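Local coordinates for protein threonine phosphate decarboxylase-like enzyme (Sulfurospirillum multivorans, PDB 6OUX) that decarboxylates O-phospho-L-serine to ethanolamine O-phosphate with the help of pyridoxal phosphate, supplying a precursor for norcobamide biosynthesis, at residues 335-339 with 340-344; 353-357 with 358-362. All blocks are in the same frame, centred on the assembly; numbering follows the deposited sequence.

Contact 1: residues 335-339 with 340-344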
loop_
_atom_site.group_PDB
_atom_site.type_symbol
_atom_site.label_atom_id
_atom_site.label_comp_id
_atom_site.label_asym_id
_atom_site.label_seq_id
_atom_site.Cartn_x
_atom_site.Cartn_y
_atom_site.Cartn_z
ATOM N N SER A 335 26.980 -32.470 -3.975
ATOM C CA SER A 335 26.951 -32.660 -5.403
ATOM C C SER A 335 26.127 -33.916 -5.686
ATOM O O SER A 335 25.992 -34.848 -4.848
ATOM C CB SER A 335 28.335 -32.717 -6.012
ATOM O OG SER A 335 28.288 -32.023 -7.242
ATOM N N ARG A 336 25.499 -33.858 -6.841
ATOM C CA ARG A 336 24.540 -34.832 -7.279
ATOM C C ARG A 336 23.194 -34.721 -6.597
ATOM O O ARG A 336 22.330 -35.525 -6.877
ATOM C CB ARG A 336 25.114 -36.270 -7.232
ATOM C CG ARG A 336 26.511 -36.358 -7.862
ATOM C CD ARG A 336 26.954 -37.748 -8.326
ATOM N NE ARG A 336 26.127 -38.823 -7.791
ATOM C CZ ARG A 336 25.346 -39.636 -8.513
ATOM N NH1 ARG A 336 25.314 -39.550 -9.838
ATOM N NH2 ARG A 336 24.621 -40.589 -7.909
ATOM N N ILE A 337 22.966 -33.727 -5.741
ATOM C CA ILE A 337 21.631 -33.587 -5.122
ATOM C C ILE A 337 21.040 -32.290 -5.641
ATOM O O ILE A 337 21.701 -31.269 -5.529
ATOM C CB ILE A 337 21.727 -33.507 -3.569
ATOM C CG1 ILE A 337 22.423 -34.740 -2.969
ATOM C CG2 ILE A 337 20.382 -33.333 -2.924
ATOM C CD1 ILE A 337 21.705 -36.058 -3.213
ATOM N N LYS A 338 19.835 -32.322 -6.211
ATOM C CA LYS A 338 19.172 -31.122 -6.699
ATOM C C LYS A 338 18.399 -30.478 -5.557
ATOM O O LYS A 338 17.874 -31.174 -4.711
ATOM C CB LYS A 338 18.129 -31.436 -7.791
ATOM C CG LYS A 338 18.662 -31.900 -9.144
ATOM C CD LYS A 338 19.479 -30.856 -9.853
ATOM C CE LYS A 338 20.028 -31.479 -11.130
ATOM N NZ LYS A 338 20.570 -30.501 -12.077
ATOM N N ALA A 339 18.326 -29.154 -5.546
ATOM C CA ALA A 339 17.446 -28.442 -4.611
ATOM C C ALA A 339 16.012 -28.974 -4.722
ATOM O O ALA A 339 15.334 -29.122 -3.704
ATOM C CB ALA A 339 17.479 -26.944 -4.852
ATOM N N SER A 340 15.553 -29.236 -5.932
ATOM C CA SER A 340 14.144 -29.758 -6.185
ATOM C C SER A 340 13.828 -31.076 -5.443
ATOM O O SER A 340 12.762 -31.232 -4.855
ATOM C CB SER A 340 13.856 -29.918 -7.720
ATOM O OG SER A 340 14.824 -30.810 -8.327
ATOM N N PHE A 341 14.797 -31.974 -5.407
ATOM C CA PHE A 341 14.709 -33.204 -4.654
ATOM C C PHE A 341 14.500 -32.931 -3.177
ATOM O O PHE A 341 13.632 -33.515 -2.584
ATOM C CB PHE A 341 15.977 -34.027 -4.811
ATOM C CG PHE A 341 16.059 -35.188 -3.869
ATOM C CD1 PHE A 341 15.274 -36.341 -4.068
ATOM C CD2 PHE A 341 16.913 -35.147 -2.783
ATOM C CE1 PHE A 341 15.334 -37.381 -3.156
ATOM C CE2 PHE A 341 16.970 -36.191 -1.879
ATOM C CZ PHE A 341 16.185 -37.291 -2.056
ATOM N N VAL A 342 15.290 -32.025 -2.623
ATOM C CA VAL A 342 15.236 -31.679 -1.216
ATOM C C VAL A 342 13.956 -30.956 -0.897
ATOM O O VAL A 342 13.282 -31.300 0.068
ATOM C CB VAL A 342 16.490 -30.923 -0.742
ATOM C CG1 VAL A 342 16.411 -30.546 0.732
ATOM C CG2 VAL A 342 17.666 -31.802 -0.942
ATOM N N ILE A 343 13.602 -29.985 -1.709
ATOM C CA ILE A 343 12.344 -29.229 -1.520
ATOM C C ILE A 343 11.067 -30.085 -1.558
ATOM O O ILE A 343 10.186 -29.948 -0.704
ATOM C CB ILE A 343 12.293 -28.043 -2.465
ATOM C CG1 ILE A 343 13.402 -27.069 -2.096
ATOM C CG2 ILE A 343 10.925 -27.344 -2.477
ATOM C CD1 ILE A 343 13.819 -26.110 -3.244
ATOM N N SER A 344 11.013 -31.040 -2.489
ATOM C CA SER A 344 9.903 -31.954 -2.583
ATOM C C SER A 344 9.833 -32.929 -1.406
ATOM O O SER A 344 8.762 -33.198 -0.888
ATOM C CB SER A 344 9.971 -32.696 -3.917
ATOM O OG SER A 344 9.830 -31.800 -4.972
#

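Contact 2: residues 353-357 with 358-362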
loop_
_atom_site.group_PDB
_atom_site.type_symbol
_atom_site.label_atom_id
_atom_site.label_comp_id
_atom_site.label_asym_id
_atom_site.label_seq_id
_atom_site.Cartn_x
_atom_site.Cartn_y
_atom_site.Cartn_z
ATOM N N TYR A 353 8.250 -26.119 3.993
ATOM C CA TYR A 353 8.548 -25.342 2.743
ATOM C C TYR A 353 9.798 -24.461 2.871
ATOM O O TYR A 353 9.886 -23.662 3.809
ATOM C CB TYR A 353 7.389 -24.430 2.400
ATOM C CG TYR A 353 7.274 -24.008 0.970
ATOM C CD1 TYR A 353 8.053 -24.583 -0.048
ATOM C CD2 TYR A 353 6.348 -23.064 0.618
ATOM C CE1 TYR A 353 7.925 -24.174 -1.373
ATOM C CE2 TYR A 353 6.220 -22.674 -0.705
ATOM C CZ TYR A 353 6.999 -23.247 -1.692
ATOM O OH TYR A 353 6.861 -22.854 -3.014
ATOM N N VAL A 354 10.763 -24.649 1.973
ATOM C CA VAL A 354 11.968 -23.805 1.918
ATOM C C VAL A 354 12.117 -23.292 0.480
ATOM O O VAL A 354 11.396 -23.744 -0.418
ATOM C CB VAL A 354 13.251 -24.513 2.421
ATOM C CG1 VAL A 354 13.040 -25.091 3.793
ATOM C CG2 VAL A 354 13.777 -25.598 1.463
ATOM N N ARG A 355 12.987 -22.303 0.279
ATOM C CA ARG A 355 13.038 -21.522 -0.965
ATOM C C ARG A 355 14.242 -22.000 -1.775
ATOM O O ARG A 355 15.406 -22.020 -1.295
ATOM C CB ARG A 355 13.057 -19.982 -0.620
ATOM C CG ARG A 355 13.090 -18.939 -1.761
ATOM C CD ARG A 355 11.953 -19.230 -2.702
ATOM N NE ARG A 355 11.644 -18.213 -3.701
ATOM C CZ ARG A 355 12.314 -18.009 -4.841
ATOM N NH1 ARG A 355 13.453 -18.654 -5.099
ATOM N NH2 ARG A 355 11.852 -17.100 -5.702
ATOM N N THR A 356 13.987 -22.430 -2.996
ATOM C CA THR A 356 15.107 -22.691 -3.912
ATOM C C THR A 356 15.943 -21.439 -4.239
ATOM O O THR A 356 15.415 -20.304 -4.346
ATOM C CB THR A 356 14.644 -23.307 -5.240
ATOM O OG1 THR A 356 15.794 -23.710 -5.970
ATOM C CG2 THR A 356 13.841 -22.348 -6.102
ATOM N N MET A 357 17.242 -21.665 -4.485
ATOM C CA MET A 357 18.093 -20.595 -5.081
ATOM C C MET A 357 18.344 -20.729 -6.574
ATOM O O MET A 357 18.957 -19.827 -7.186
ATOM C CB MET A 357 19.408 -20.491 -4.350
ATOM C CG MET A 357 19.133 -20.048 -2.921
ATOM S SD MET A 357 18.883 -18.325 -2.471
ATOM C CE MET A 357 17.170 -18.066 -2.535
ATOM N N ALA A 358 17.696 -21.724 -7.195
ATOM C CA ALA A 358 17.871 -22.014 -8.638
ATOM C C ALA A 358 17.559 -20.817 -9.538
ATOM O O ALA A 358 18.164 -20.649 -10.573
ATOM C CB ALA A 358 16.989 -23.210 -9.038
ATOM N N ASP A 359 16.646 -19.954 -9.136
ATOM C CA ASP A 359 16.283 -18.815 -9.976
ATOM C C ASP A 359 17.034 -17.513 -9.655
ATOM O O ASP A 359 16.614 -16.443 -10.075
ATOM C CB ASP A 359 14.783 -18.555 -9.852
ATOM C CG ASP A 359 14.338 -18.196 -8.410
ATOM O OD1 ASP A 359 15.086 -18.446 -7.425
ATOM O OD2 ASP A 359 13.218 -17.672 -8.273
ATOM N N LYS A 360 18.069 -17.581 -8.842
ATOM C CA LYS A 360 18.768 -16.373 -8.410
ATOM C C LYS A 360 20.086 -16.392 -9.050
ATOM O O LYS A 360 20.882 -17.264 -8.739
ATOM C CB LYS A 360 18.896 -16.328 -6.889
ATOM C CG LYS A 360 17.553 -16.195 -6.176
ATOM C CD LYS A 360 16.695 -15.058 -6.753
ATOM C CE LYS A 360 15.324 -15.053 -6.076
ATOM N NZ LYS A 360 14.552 -13.881 -6.573
ATOM N N ILE A 361 20.338 -15.438 -9.956
ATOM C CA ILE A 361 21.561 -15.475 -10.774
ATOM C C ILE A 361 22.722 -15.124 -9.897
ATOM O O ILE A 361 22.627 -14.262 -9.048
ATOM C CB ILE A 361 21.494 -14.590 -12.051
ATOM C CG1 ILE A 361 20.343 -15.045 -12.981
ATOM C CG2 ILE A 361 22.832 -14.617 -12.820
ATOM C CD1 ILE A 361 20.210 -16.559 -13.214
ATOM N N GLY A 362 23.801 -15.866 -10.046
ATOM C CA GLY A 362 24.980 -15.648 -9.249
ATOM C C GLY A 362 25.147 -16.595 -8.105
ATOM O O GLY A 362 26.250 -16.665 -7.484
#

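Contact 1: residues 335-339 with 340-344
Ile343 N donates a hydrogen bond to Ala339 O at 2.8 Å. The bond is almost straight, 172° at the hydrogen, and is the first i to i+4 bond of helix 339-350 at full strength. The Ile343 side chain runs close beside the same carbonyl oxygen. Its CG1 stands beside the backbone N (chi1 -65°), which turns the ethyl branch back along the helix and puts CG1 3.2 Å from Ala339 O. CD1 continues the branch to within 4.1 Å of Ala339 CB.

Lys338 occupies the N-cap position. Its carbonyl oxygen receives two weak bonds, from Phe341 N at 3.3 Å and from Val342 N at 3.4 Å. The Lys338 side chain bends at its second torsion; CB lies 3.4 Å from Ser340 OG, while the ammonium group points off from the helix.

A hydrophobic staple bridges the helix start. Ile337, the residue before the N-cap, meets Val342 methyl to methyl, CG2 to CG2 at 3.7 Å, with the two side chains at about a right angle. The same Ile337 CG2 also touches Phe341 CD2. One turn on, Ser340 O is gripped by both Ser344 N and Ser344 OG, which come from opposite faces of its plane.

Ala339 and Ile343 face strand 352-356, while Phe341 and Val342 pack on helix 375-388. Ile343 also rests on Phe17 of helix 11-19. Replacing Ile343 with an alanine is likely to open a gap between Ala339, Phe17 and the strand, with both the ethyl branch and the CG2 methyl gone.

Ala339 N, in the first turn, donates a hydrogen bond to Glu366 OE1. No N-cap hydroxyl or carboxylate is available from Lys338, and the acid's negative charge is likely to suit the positive end of the helix.

Contact 2: residues 353-357 with 358-362
Arg355 grips Asp359 end-on, one nitrogen to each carboxylate oxygen. NH1 meets OD1 at 2.8 Å, in the guanidinium plane and nearly straight at 168°. NH2 reaches OD2 at 3.0 Å, on the syn lone pair of that oxygen. The two flat groups are not coplanar; their planes lie 34° apart. Asp359 CG sits between the backbone N and the carbonyl carbon (chi1 62°), and this turns the carboxylate back across the loop onto the arginine. NH1 has a second acceptor, Thr356 O at 2.7 Å, also in the guanidinium plane. These three bonds help fix the rotation of a group that binds O-phospho-L-serine.

The backbone carries Asp359 into place. A type I beta turn runs from Met357 to Lys360, with Lys360 N bonded to Met357 O at 2.9 Å. Just before it, Thr356 OG1 accepts Ala358 N at 3.0 Å and so forms an ST turn. Together they lead the chain out of strand 352-356 of the small mixed sheet, toward the antiparallel strand 367-371 that bears Arg369, another substrate-binding residue.

Lys360 extends alongside the arginine, with its CE 4.0 Å from Arg355 NH2. Its CG touches Met357 CE at 4.1 Å. The two cations come within 4.3 Å, Arg355 NH2 to Lys360 NZ. Asp359 on the arginine, and the carbonyl oxygens of Phe131 and Ala24 that hold the ammonium group, probably offset this. The ammonium also makes a cation-pi contact with the Phe131 ring. Arg355 NH2 has an outer partner as well, Gly25 O. Met357 packs against Pro182 and Arg369.

The chain leaves strand 328-332 through a loop and enters helix 339-350 at contact 1, which closes the helix start. The helix ends, the chain turns back into strand 352-356, and contact 2 closes the turn at the end of that strand. The two contacts are in series; they neither nest nor cross. Their centres are still only 11 Å apart, because the helix lies against the strand that follows it. Ile343 CD1 packs on Thr356 CB at 3.5 Å, and Ile343 CG1 on Val354 CG2. The helix start is thus joined directly to the strand of the five-stranded mixed sheet that carries substrate-binding Arg355.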